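Local coordinates for filamentous hemagglutinin (Bordetella pertussis, PDB 1RWR), which probably serves as an adhesin, its N-terminal TPS domain directing export through the two-partner (type V) secretion pathway, at residues 41-46 and 87-92; 163-168 and 188-193. One frame throughout, in Å; residues are numbered along the deposited sequence.

Contact 1: 41-46 and 87-92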
loop_
_atom_site.group_PDB
_atom_site.type_symbol
_atom_site.label_atom_id
_atom_site.label_comp_id
_atom_site.label_asym_id
_atom_site.label_seq_id
_atom_site.Cartn_x
_atom_site.Cartn_y
_atom_site.Cartn_z
ATOM N N VAL A 41 1.217 9.578 10.380
ATOM C CA VAL A 41 -0.187 9.914 10.522
ATOM C C VAL A 41 -0.704 9.178 11.779
ATOM O O VAL A 41 -0.465 7.984 11.967
ATOM C CB VAL A 41 -1.003 9.512 9.273
ATOM C CG1 VAL A 41 -2.466 9.861 9.462
ATOM C CG2 VAL A 41 -0.446 10.214 8.032
ATOM N N ALA A 42 -1.413 9.923 12.615
ATOM C CA ALA A 42 -2.028 9.399 13.828
ATOM C C ALA A 42 -3.506 9.700 13.832
ATOM O O ALA A 42 -3.969 10.580 13.135
ATOM C CB ALA A 42 -1.380 10.034 15.018
ATOM N N ASN A 43 -4.262 8.972 14.627
ATOM C CA ASN A 43 -5.696 9.185 14.686
ATOM C C ASN A 43 -5.981 10.657 15.030
ATOM O O ASN A 43 -5.244 11.249 15.873
ATOM C CB ASN A 43 -6.314 8.269 15.738
ATOM C CG ASN A 43 -6.302 6.799 15.336
ATOM O OD1 ASN A 43 -6.634 6.456 14.231
ATOM N ND2 ASN A 43 -5.981 5.917 16.289
ATOM N N PRO A 44 -7.007 11.267 14.436
ATOM C CA PRO A 44 -7.976 10.649 13.507
ATOM C C PRO A 44 -7.516 10.525 12.044
ATOM O O PRO A 44 -8.206 9.904 11.251
ATOM C CB PRO A 44 -9.159 11.601 13.552
ATOM C CG PRO A 44 -8.674 12.817 14.220
ATOM C CD PRO A 44 -7.363 12.659 14.757
ATOM N N GLY A 45 -6.376 11.102 11.732
ATOM C CA GLY A 45 -5.770 10.981 10.415
ATOM C C GLY A 45 -5.134 12.258 9.930
ATOM O O GLY A 45 -4.610 13.037 10.699
ATOM N N VAL A 46 -5.193 12.476 8.627
ATOM C CA VAL A 46 -4.558 13.606 7.970
ATOM C C VAL A 46 -5.415 13.972 6.763
ATOM O O VAL A 46 -6.038 13.098 6.172
ATOM C CB VAL A 46 -3.084 13.297 7.493
ATOM C CG1 VAL A 46 -2.984 12.169 6.462
ATOM C CG2 VAL A 46 -2.387 14.530 6.978
ATOM N N ARG A 87 4.811 5.740 10.672
ATOM C CA ARG A 87 3.670 5.069 11.236
ATOM C C ARG A 87 2.423 5.726 10.636
ATOM O O ARG A 87 2.353 6.956 10.544
ATOM C CB ARG A 87 3.673 5.226 12.763
ATOM C CG ARG A 87 2.589 4.503 13.427
ATOM C CD ARG A 87 2.698 4.384 14.974
ATOM N NE ARG A 87 1.502 3.662 15.410
ATOM C CZ ARG A 87 0.295 4.206 15.610
ATOM N NH1 ARG A 87 0.088 5.528 15.548
ATOM N NH2 ARG A 87 -0.709 3.408 15.923
ATOM N N LEU A 88 1.443 4.904 10.254
ATOM C CA LEU A 88 0.169 5.360 9.695
ATOM C C LEU A 88 -1.004 4.743 10.427
ATOM O O LEU A 88 -1.199 3.511 10.412
ATOM C CB LEU A 88 0.063 4.968 8.227
ATOM C CG LEU A 88 1.240 5.336 7.342
ATOM C CD1 LEU A 88 1.067 4.762 5.944
ATOM C CD2 LEU A 88 1.430 6.864 7.305
ATOM N N ALA A 89 -1.815 5.609 11.009
ATOM C CA ALA A 89 -3.035 5.242 11.718
ATOM C C ALA A 89 -4.050 6.332 11.508
ATOM O O ALA A 89 -3.696 7.511 11.584
ATOM C CB ALA A 89 -2.758 5.112 13.257
ATOM N N GLY A 90 -5.300 5.928 11.295
ATOM C CA GLY A 90 -6.426 6.821 11.099
ATOM C C GLY A 90 -6.805 6.898 9.639
ATOM O O GLY A 90 -6.478 5.998 8.867
ATOM N N THR A 91 -7.470 7.984 9.257
ATOM C CA THR A 91 -8.015 8.142 7.912
ATOM C C THR A 91 -7.150 9.053 7.083
ATOM O O THR A 91 -6.832 10.154 7.507
ATOM C CB THR A 91 -9.372 8.747 7.960
ATOM O OG1 THR A 91 -10.262 7.906 8.703
ATOM C CG2 THR A 91 -9.968 8.851 6.535
ATOM N N LEU A 92 -6.781 8.600 5.897
ATOM C CA LEU A 92 -6.116 9.426 4.919
ATOM C C LEU A 92 -7.217 10.018 4.039
ATOM O O LEU A 92 -7.752 9.319 3.190
ATOM C CB LEU A 92 -5.152 8.601 4.082
ATOM C CG LEU A 92 -4.139 7.686 4.770
ATOM C CD1 LEU A 92 -3.225 6.982 3.761
ATOM C CD2 LEU A 92 -3.318 8.490 5.749
HETATM O O HOH W 1 1.400 7.773 13.944
HETATM O O HOH W 2 -2.796 6.997 16.287
HETATM O O HOH W 3 -10.591 8.785 11.561
#
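Two flat side-chain groups lie at the rim, the guanidinium of Arg87 and the amide of Asn43; at the guanidinium edge, in plane, sits water 2, held by a weak bond from NH1 and by a firmer one from the backbone N of Asn43. Val41 O lies obliquely to the guanidinium and is reached through water 1, which accepts from Arg87 NH1 and donates to that carbonyl. An almost fully extended chain (chi1 -176°) carries the guanidinium along 41-43, so the two waters, not direct bonds, join it to the loop. The amide of Asn43 turns its OD1 to Gly90, 3.2 Å from CA.

Beneath this wet rim the backbones pair in two separate ladders. Val41 N gives a straight bond of 2.9 Å to Arg87 O, in the carbonyl plane; Val41 O takes Ala89 N from well above its own plane. After the cis peptide before Pro44 the register has shifted by one: Thr91 N bonds to Pro44 O, and Val46 N meets Thr91 O at 3.1 Å, nearly along the C=O axis. Val41 and Leu88 form a single bridge from a loop; Gly45-Val46 beside Thr91-Leu92 is the parallel pairing of neighbouring coils in a right-handed beta-helix, with a corner at Gly90 that sends 87-89 and 91-92 into different sheets. Gly90 and Gly45 both have positive phi, and a CB on either would clash across the contact.

On the inner side, Leu92 CD2 is shared by two valines, 3.8 Å from Val46 CG1 and 4.0 Å from Val41 CG1. Val41 CG1, anti to the backbone N (chi1 179°), also lies 3.4 Å from Ala89 O, while its CG2 lies 3.9 Å from Leu88 CD2, the two side chains crossing obliquely. On the outer face, water 3 bridges Pro44 O and Thr91 OG1, a hydroxyl that also bonds Ser115 OG of strand 114-117, the next across the sheet.

Contact 2: 163-168 and 188-193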
loop_
_atom_site.group_PDB
_atom_site.type_symbol
_atom_site.label_atom_id
_atom_site.label_comp_id
_atom_site.label_asym_id
_atom_site.label_seq_id
_atom_site.Cartn_x
_atom_site.Cartn_y
_atom_site.Cartn_z
ATOM N N VAL A 163 4.098 -2.586 -1.298
ATOM C CA VAL A 163 5.250 -2.906 -2.148
ATOM C C VAL A 163 6.541 -2.621 -1.375
ATOM O O VAL A 163 6.873 -1.475 -1.106
ATOM C CB VAL A 163 5.178 -2.070 -3.458
ATOM C CG1 VAL A 163 6.291 -2.494 -4.415
ATOM C CG2 VAL A 163 3.806 -2.245 -4.117
ATOM N N ALA A 164 7.233 -3.656 -0.935
ATOM C CA ALA A 164 8.320 -3.487 0.047
ATOM C C ALA A 164 9.298 -4.625 -0.086
ATOM O O ALA A 164 9.035 -5.606 -0.810
ATOM C CB ALA A 164 7.764 -3.435 1.464
ATOM N N ARG A 165 10.440 -4.529 0.598
ATOM C CA ARG A 165 11.388 -5.618 0.513
ATOM C C ARG A 165 10.837 -6.824 1.247
ATOM O O ARG A 165 10.914 -7.931 0.747
ATOM C CB ARG A 165 12.767 -5.215 1.025
ATOM C CG ARG A 165 13.888 -6.213 0.667
ATOM C CD ARG A 165 14.213 -6.188 -0.847
ATOM N NE ARG A 165 15.032 -7.299 -1.321
ATOM C CZ ARG A 165 16.394 -7.329 -1.344
ATOM N NH1 ARG A 165 17.129 -6.383 -0.794
ATOM N NH2 ARG A 165 17.013 -8.379 -1.862
ATOM N N LEU A 166 10.320 -6.571 2.434
ATOM C CA LEU A 166 9.628 -7.568 3.251
ATOM C C LEU A 166 8.275 -7.038 3.695
ATOM O O LEU A 166 8.089 -5.840 3.900
ATOM C CB LEU A 166 10.435 -7.881 4.513
ATOM C CG LEU A 166 11.862 -8.421 4.334
ATOM C CD1 LEU A 166 12.525 -8.528 5.717
ATOM C CD2 LEU A 166 11.924 -9.770 3.592
ATOM N N VAL A 167 7.341 -7.943 3.926
ATOM C CA VAL A 167 6.008 -7.545 4.373
ATOM C C VAL A 167 5.550 -8.487 5.480
ATOM O O VAL A 167 5.664 -9.700 5.343
ATOM C CB VAL A 167 4.977 -7.502 3.235
ATOM C CG1 VAL A 167 3.609 -7.031 3.764
ATOM C CG2 VAL A 167 5.439 -6.634 2.118
ATOM N N LYS A 168 5.063 -7.913 6.574
ATOM C CA LYS A 168 4.496 -8.682 7.694
ATOM C C LYS A 168 3.017 -8.311 7.814
ATOM O O LYS A 168 2.680 -7.122 7.866
ATOM C CB LYS A 168 5.256 -8.371 8.960
ATOM C CG LYS A 168 6.717 -8.869 8.838
ATOM C CD LYS A 168 7.581 -8.555 10.014
ATOM C CE LYS A 168 8.993 -9.244 9.886
ATOM N NZ LYS A 168 9.247 -10.290 8.780
ATOM N N ALA A 188 6.587 -8.256 -2.676
ATOM C CA ALA A 188 7.806 -8.256 -1.889
ATOM C C ALA A 188 9.013 -8.585 -2.726
ATOM O O ALA A 188 8.892 -9.252 -3.770
ATOM C CB ALA A 188 7.690 -9.234 -0.727
ATOM N N GLY A 189 10.162 -8.104 -2.292
ATOM C CA GLY A 189 11.434 -8.383 -2.957
ATOM C C GLY A 189 12.036 -7.138 -3.585
ATOM O O GLY A 189 11.488 -6.043 -3.489
ATOM N N ALA A 190 13.207 -7.326 -4.178
ATOM C CA ALA A 190 13.906 -6.257 -4.859
ATOM C C ALA A 190 13.310 -6.137 -6.236
ATOM O O ALA A 190 13.516 -6.990 -7.104
ATOM C CB ALA A 190 15.405 -6.532 -4.902
ATOM N N ASN A 191 12.499 -5.108 -6.383
ATOM C CA ASN A 191 11.720 -4.879 -7.591
ATOM C C ASN A 191 11.676 -3.431 -7.976
ATOM O O ASN A 191 11.676 -2.556 -7.134
ATOM C CB ASN A 191 10.252 -5.311 -7.392
ATOM C CG ASN A 191 10.070 -6.815 -7.262
ATOM O OD1 ASN A 191 10.375 -7.570 -8.171
ATOM N ND2 ASN A 191 9.550 -7.244 -6.113
ATOM N N ARG A 192 11.584 -3.167 -9.266
ATOM C CA ARG A 192 11.033 -1.910 -9.706
ATOM C C ARG A 192 9.551 -2.181 -9.904
ATOM O O ARG A 192 9.159 -3.119 -10.632
ATOM C CB ARG A 192 11.621 -1.450 -11.047
ATOM C CG ARG A 192 10.747 -0.295 -11.590
ATOM C CD ARG A 192 11.404 0.554 -12.532
ATOM N NE ARG A 192 12.343 1.470 -11.904
ATOM C CZ ARG A 192 12.786 2.545 -12.508
ATOM N NH1 ARG A 192 12.358 2.829 -13.736
ATOM N NH2 ARG A 192 13.664 3.312 -11.913
ATOM N N TYR A 193 8.715 -1.376 -9.258
ATOM C CA TYR A 193 7.275 -1.453 -9.453
ATOM C C TYR A 193 6.791 -0.234 -10.200
ATOM O O TYR A 193 6.953 0.904 -9.739
ATOM C CB TYR A 193 6.585 -1.525 -8.111
ATOM C CG TYR A 193 5.131 -1.966 -8.106
ATOM C CD1 TYR A 193 4.779 -3.274 -8.392
ATOM C CD2 TYR A 193 4.128 -1.083 -7.758
ATOM C CE1 TYR A 193 3.459 -3.704 -8.339
ATOM C CE2 TYR A 193 2.788 -1.510 -7.702
ATOM C CZ TYR A 193 2.478 -2.821 -7.970
ATOM O OH TYR A 193 1.189 -3.265 -7.845
#
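A snug apolar part of the contact is Val163 lying across Tyr193, at about a right angle. CG2 of the valine stands over one ring face, 3.9 Å from the centroid and 18° off the normal, a CH-pi contact displaced toward the CD2-CE2 rim. The other methyl, CG1, anti to the backbone N, rests 3.8 Å from Tyr193 CB, so the two branches span the tyrosine from its root to its ring. Tyr193 OH is held by Asp161.

The backbones are joined by one shared donor: Gly189 N lies 3.1 Å from both Ala164 O and Arg165 O, but neither bond is straight and the second is weak. Ala188 CA adds a CA-H...O contact to Ala164 O. Here two parallel strands of neighbouring beta-helix coils, 159-164 and 183-188, reach a corner together; beyond it 166-169 enters another sheet of the helix, whereas 191-194 joins the antiparallel four-stranded sheet.

Arg165 bends at chi2 (70°) and brings one face of its guanidinium over Ala190 CB, which is 3.7 Å from NE. That NE and Ala190 N, two donors, do not bond each other; both turn to Asp236, whose carboxylate would favour the arginine's charge, and NH1 reaches the carbonyls of Gln141 and Ala207. The packing is looser at Val167, whose CG2 only comes to 4.5 Å from Ala188 CB. Arg192 is exposed, makes no contact with 163-168 and forms a salt bridge with Asp139.

In the fold
Both contacts join neighbouring coils of one beta-helix at corners, on opposite sides of the chain's centre, with their own centres about 23 Å apart. Each reaches the same large parallel sheet, contact 1 through 86-89 and contact 2 through 166-169. Contact 1 is only partly buried: four backbone bonds and an apolar inner side are flanked by bridging waters and exposed loop residues. Contact 2 is buried at every touching residue, yet has just two bent bonds between its backbones; a ring face, and an arginine paired with an aspartate outside the segments, supply the rest. Glycines with positive phi occupy corner positions in both.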